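Local coordinates for peptide ABC transporter, peptide-binding protein (Thermus thermophilus, PDB 2D5W) that probably binds oligopeptides and hands them to an ABC transporter for uptake, and is seen here in complex with a pentapeptide, at residues 34-46 / 205-217. Sequence-based numbering, arbitrary orientation.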
# COMPACT_ATOMS: atom_id res chain seq x y z
N SER A 34 -4.25 5.18 -3.95
CA SER A 34 -5.00 5.41 -2.72
C SER A 34 -4.92 6.86 -2.25
O SER A 34 -5.91 7.42 -1.78
CB SER A 34 -4.50 4.48 -1.62
OG SER A 34 -5.00 3.17 -1.80
N GLU A 35 -3.75 7.47 -2.38
CA GLU A 35 -3.59 8.85 -1.95
C GLU A 35 -4.49 9.77 -2.78
O GLU A 35 -5.22 10.60 -2.23
CB GLU A 35 -2.14 9.30 -2.10
CG GLU A 35 -1.88 10.69 -1.56
CD GLU A 35 -0.49 11.18 -1.90
OE1 GLU A 35 -0.32 11.77 -2.98
OE2 GLU A 35 0.42 10.95 -1.08
N ILE A 36 -4.44 9.63 -4.09
CA ILE A 36 -5.25 10.44 -4.98
C ILE A 36 -6.73 10.23 -4.71
O ILE A 36 -7.52 11.18 -4.70
CB ILE A 36 -4.95 10.11 -6.46
CG1 ILE A 36 -3.54 10.61 -6.81
CG2 ILE A 36 -5.99 10.75 -7.38
CD1 ILE A 36 -3.07 10.21 -8.18
N GLU A 37 -7.12 8.99 -4.46
CA GLU A 37 -8.52 8.70 -4.23
C GLU A 37 -9.10 9.33 -2.97
O GLU A 37 -10.32 9.41 -2.83
CB GLU A 37 -8.77 7.20 -4.29
CG GLU A 37 -8.69 6.70 -5.72
CD GLU A 37 -9.00 5.24 -5.88
OE1 GLU A 37 -9.04 4.77 -7.04
OE2 GLU A 37 -9.21 4.55 -4.85
N GLN A 38 -8.25 9.77 -2.04
CA GLN A 38 -8.78 10.43 -0.85
C GLN A 38 -9.49 11.71 -1.28
O GLN A 38 -10.48 12.12 -0.69
CB GLN A 38 -7.67 10.82 0.11
CG GLN A 38 -6.92 9.68 0.74
CD GLN A 38 -5.80 10.22 1.60
OE1 GLN A 38 -5.86 10.16 2.83
NE2 GLN A 38 -4.80 10.79 0.96
N TYR A 39 -8.96 12.35 -2.32
CA TYR A 39 -9.55 13.58 -2.83
C TYR A 39 -10.89 13.33 -3.50
O TYR A 39 -11.79 14.18 -3.47
CB TYR A 39 -8.61 14.26 -3.84
CG TYR A 39 -7.34 14.82 -3.23
CD1 TYR A 39 -6.27 13.99 -2.91
CD2 TYR A 39 -7.24 16.17 -2.92
CE1 TYR A 39 -5.12 14.50 -2.29
CE2 TYR A 39 -6.11 16.70 -2.31
CZ TYR A 39 -5.05 15.86 -2.00
OH TYR A 39 -3.94 16.38 -1.37
N LEU A 40 -11.02 12.15 -4.10
CA LEU A 40 -12.21 11.76 -4.86
C LEU A 40 -13.28 10.96 -4.12
O LEU A 40 -14.44 10.97 -4.52
CB LEU A 40 -11.76 10.95 -6.08
CG LEU A 40 -10.82 11.64 -7.07
CD1 LEU A 40 -10.27 10.62 -8.05
CD2 LEU A 40 -11.57 12.75 -7.80
N PHE A 41 -12.88 10.26 -3.07
CA PHE A 41 -13.80 9.42 -2.30
C PHE A 41 -13.54 9.60 -0.82
O PHE A 41 -12.42 9.41 -0.35
CB PHE A 41 -13.60 7.95 -2.70
CG PHE A 41 -13.97 7.67 -4.13
CD1 PHE A 41 -15.30 7.46 -4.49
CD2 PHE A 41 -12.99 7.66 -5.12
CE1 PHE A 41 -15.65 7.26 -5.83
CE2 PHE A 41 -13.34 7.46 -6.46
CZ PHE A 41 -14.67 7.26 -6.81
N ALA A 42 -14.58 9.96 -0.08
CA ALA A 42 -14.45 10.18 1.35
C ALA A 42 -14.95 8.99 2.17
O ALA A 42 -15.91 8.32 1.79
CB ALA A 42 -15.20 11.43 1.76
N PRO A 43 -14.30 8.71 3.30
CA PRO A 43 -14.70 7.59 4.15
C PRO A 43 -15.84 7.99 5.08
O PRO A 43 -16.20 9.17 5.18
CB PRO A 43 -13.43 7.29 4.92
CG PRO A 43 -12.87 8.67 5.16
CD PRO A 43 -13.06 9.34 3.81
N PHE A 44 -16.43 7.00 5.75
CA PHE A 44 -17.48 7.28 6.72
C PHE A 44 -16.76 7.81 7.95
O PHE A 44 -17.17 8.80 8.56
CB PHE A 44 -18.25 6.01 7.07
CG PHE A 44 -19.15 5.52 5.97
CD1 PHE A 44 -19.05 4.22 5.49
CD2 PHE A 44 -20.09 6.37 5.41
CE1 PHE A 44 -19.88 3.77 4.47
CE2 PHE A 44 -20.93 5.93 4.39
CZ PHE A 44 -20.82 4.63 3.92
N ILE A 45 -15.66 7.14 8.30
CA ILE A 45 -14.83 7.50 9.44
C ILE A 45 -13.40 7.68 8.92
O ILE A 45 -12.86 6.80 8.26
CB ILE A 45 -14.82 6.37 10.50
CG1 ILE A 45 -16.24 6.11 11.00
CG2 ILE A 45 -13.88 6.75 11.66
CD1 ILE A 45 -16.91 7.29 11.66
N GLY A 46 -12.81 8.83 9.21
CA GLY A 46 -11.44 9.08 8.77
C GLY A 46 -10.46 8.86 9.91
O GLY A 46 -10.87 8.53 11.03
N GLY A 205 -17.09 10.07 -18.19
CA GLY A 205 -18.03 10.08 -17.08
C GLY A 205 -18.49 8.76 -16.50
O GLY A 205 -19.59 8.68 -15.95
N ALA A 206 -17.66 7.73 -16.58
CA ALA A 206 -18.03 6.41 -16.08
C ALA A 206 -18.29 6.33 -14.58
O ALA A 206 -19.06 5.49 -14.13
CB ALA A 206 -16.96 5.39 -16.47
N MET A 207 -17.64 7.19 -13.80
CA MET A 207 -17.81 7.16 -12.35
C MET A 207 -18.33 8.46 -11.76
O MET A 207 -18.37 9.50 -12.42
CB MET A 207 -16.48 6.82 -11.68
CG MET A 207 -16.10 5.35 -11.73
SD MET A 207 -17.23 4.31 -10.76
CE MET A 207 -16.64 4.63 -9.08
N VAL A 208 -18.75 8.37 -10.50
CA VAL A 208 -19.19 9.53 -9.73
C VAL A 208 -18.32 9.52 -8.48
O VAL A 208 -17.73 8.48 -8.15
CB VAL A 208 -20.69 9.51 -9.37
CG1 VAL A 208 -21.51 9.66 -10.65
CG2 VAL A 208 -21.05 8.25 -8.62
N TYR A 209 -18.25 10.65 -7.79
CA TYR A 209 -17.35 10.83 -6.67
C TYR A 209 -18.00 11.30 -5.37
O TYR A 209 -18.93 12.09 -5.40
CB TYR A 209 -16.27 11.81 -7.14
CG TYR A 209 -15.67 11.34 -8.45
CD1 TYR A 209 -14.65 10.39 -8.46
CD2 TYR A 209 -16.19 11.75 -9.68
CE1 TYR A 209 -14.17 9.85 -9.64
CE2 TYR A 209 -15.72 11.20 -10.88
CZ TYR A 209 -14.71 10.25 -10.85
OH TYR A 209 -14.23 9.67 -12.00
N SER A 210 -17.48 10.82 -4.25
CA SER A 210 -18.03 11.17 -2.94
C SER A 210 -17.13 12.08 -2.10
O SER A 210 -17.53 12.50 -1.01
CB SER A 210 -18.27 9.89 -2.14
OG SER A 210 -17.04 9.22 -1.96
N GLY A 211 -15.93 12.36 -2.59
CA GLY A 211 -15.00 13.18 -1.85
C GLY A 211 -15.14 14.67 -2.09
O GLY A 211 -16.05 15.11 -2.79
N PRO A 212 -14.25 15.48 -1.50
CA PRO A 212 -14.31 16.94 -1.68
C PRO A 212 -14.04 17.39 -3.11
O PRO A 212 -14.32 18.54 -3.46
CB PRO A 212 -13.27 17.45 -0.68
CG PRO A 212 -12.31 16.31 -0.55
CD PRO A 212 -13.21 15.11 -0.53
N PHE A 213 -13.51 16.49 -3.93
CA PHE A 213 -13.22 16.78 -5.34
C PHE A 213 -13.78 15.68 -6.23
O PHE A 213 -14.04 14.56 -5.77
CB PHE A 213 -11.71 16.92 -5.56
CG PHE A 213 -11.10 18.08 -4.81
CD1 PHE A 213 -11.08 19.36 -5.37
CD2 PHE A 213 -10.64 17.91 -3.51
CE1 PHE A 213 -10.61 20.45 -4.63
CE2 PHE A 213 -10.17 18.99 -2.77
CZ PHE A 213 -10.16 20.27 -3.33
N LYS A 214 -13.99 16.02 -7.50
CA LYS A 214 -14.49 15.07 -8.49
C LYS A 214 -13.54 15.15 -9.67
O LYS A 214 -12.84 16.14 -9.86
CB LYS A 214 -15.92 15.42 -8.91
CG LYS A 214 -16.10 16.83 -9.46
CD LYS A 214 -17.57 17.07 -9.82
CE LYS A 214 -17.80 18.48 -10.33
NZ LYS A 214 -19.21 18.66 -10.78
N LEU A 215 -13.50 14.09 -10.48
CA LEU A 215 -12.60 14.09 -11.61
C LEU A 215 -13.01 15.06 -12.71
O LEU A 215 -14.20 15.21 -13.00
CB LEU A 215 -12.51 12.68 -12.21
CG LEU A 215 -11.54 12.51 -13.38
CD1 LEU A 215 -10.11 12.57 -12.87
CD2 LEU A 215 -11.80 11.19 -14.09
N LYS A 216 -12.02 15.74 -13.28
CA LYS A 216 -12.26 16.63 -14.41
C LYS A 216 -11.74 15.84 -15.62
O LYS A 216 -12.50 15.54 -16.54
CB LYS A 216 -11.48 17.94 -14.26
CG LYS A 216 -11.60 18.87 -15.46
CD LYS A 216 -13.04 19.28 -15.71
CE LYS A 216 -13.14 20.24 -16.88
NZ LYS A 216 -12.32 21.46 -16.66
N ARG A 217 -10.46 15.48 -15.60
CA ARG A 217 -9.88 14.69 -16.68
C ARG A 217 -8.59 14.00 -16.28
O ARG A 217 -7.84 14.49 -15.43
CB ARG A 217 -9.61 15.57 -17.91
CG ARG A 217 -8.54 16.62 -17.70
CD ARG A 217 -8.23 17.37 -18.99
NE ARG A 217 -9.36 18.18 -19.45
CZ ARG A 217 -9.78 19.29 -18.84
NH1 ARG A 217 -10.81 19.96 -19.34
NH2 ARG A 217 -9.17 19.73 -17.76
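The rings of Phe41 and Tyr209 meet at a slant, neither stacked nor edge-to-face, their planes at 50° and CZ of Phe41 3.5 Å from CD1 of Tyr209. Over one face of the Tyr209 ring, toward its rim, lie Lys214 C and Leu215 N of the strand that follows its loop, while Leu40 O lies in plane at its edge. Tyr39 and Phe213 run side by side: CD2 of Phe213 sits at the tyrosine's edge, and Tyr39 O at the edge of Phe213.

These rings flank a worked example of how carbonyls late in a helix, here those of Tyr39 and Leu40, take donors from residues far away in sequence, 210-213. Phe213 N reaches Tyr39 O at 2.9 Å, nearly along the C=O axis (166°). Gly211 N meets Leu40 O at 2.8 Å from above the carbonyl plane, with Ser210 N adding a weak bond. A CB on Gly211 would clash with the Tyr39 and Leu40 backbone, hence glycine. Placed between backbone N and carbonyl carbon (chi1 61°), Ser210 OG accepts a hydrogen bond from Ala42 N at 3.2 Å; Tyr156 OH bonds both this OG and Ala42 O.

CE1 of Phe41 lies 3.3 Å from Val208 O, a buried carbonyl with no polar partner, and CZ touches the Met207 methyl. Were Phe41 an alanine, a gap would be likely to open between the Met207 methyl and the Tyr209 ring, leaving the tyrosine freer to shift.

The C-terminal part of helix 31-40 thus packs against the loop leading into strand 213-219 and that strand's first residues, at an outermost position of a five-stranded sheet. Leu40 continues onto Met226 of adjacent strand 223-228, Phe213 packs on Val247 of strand 246-251, and Leu202 of helix 199-203 touches Met207 and Tyr209.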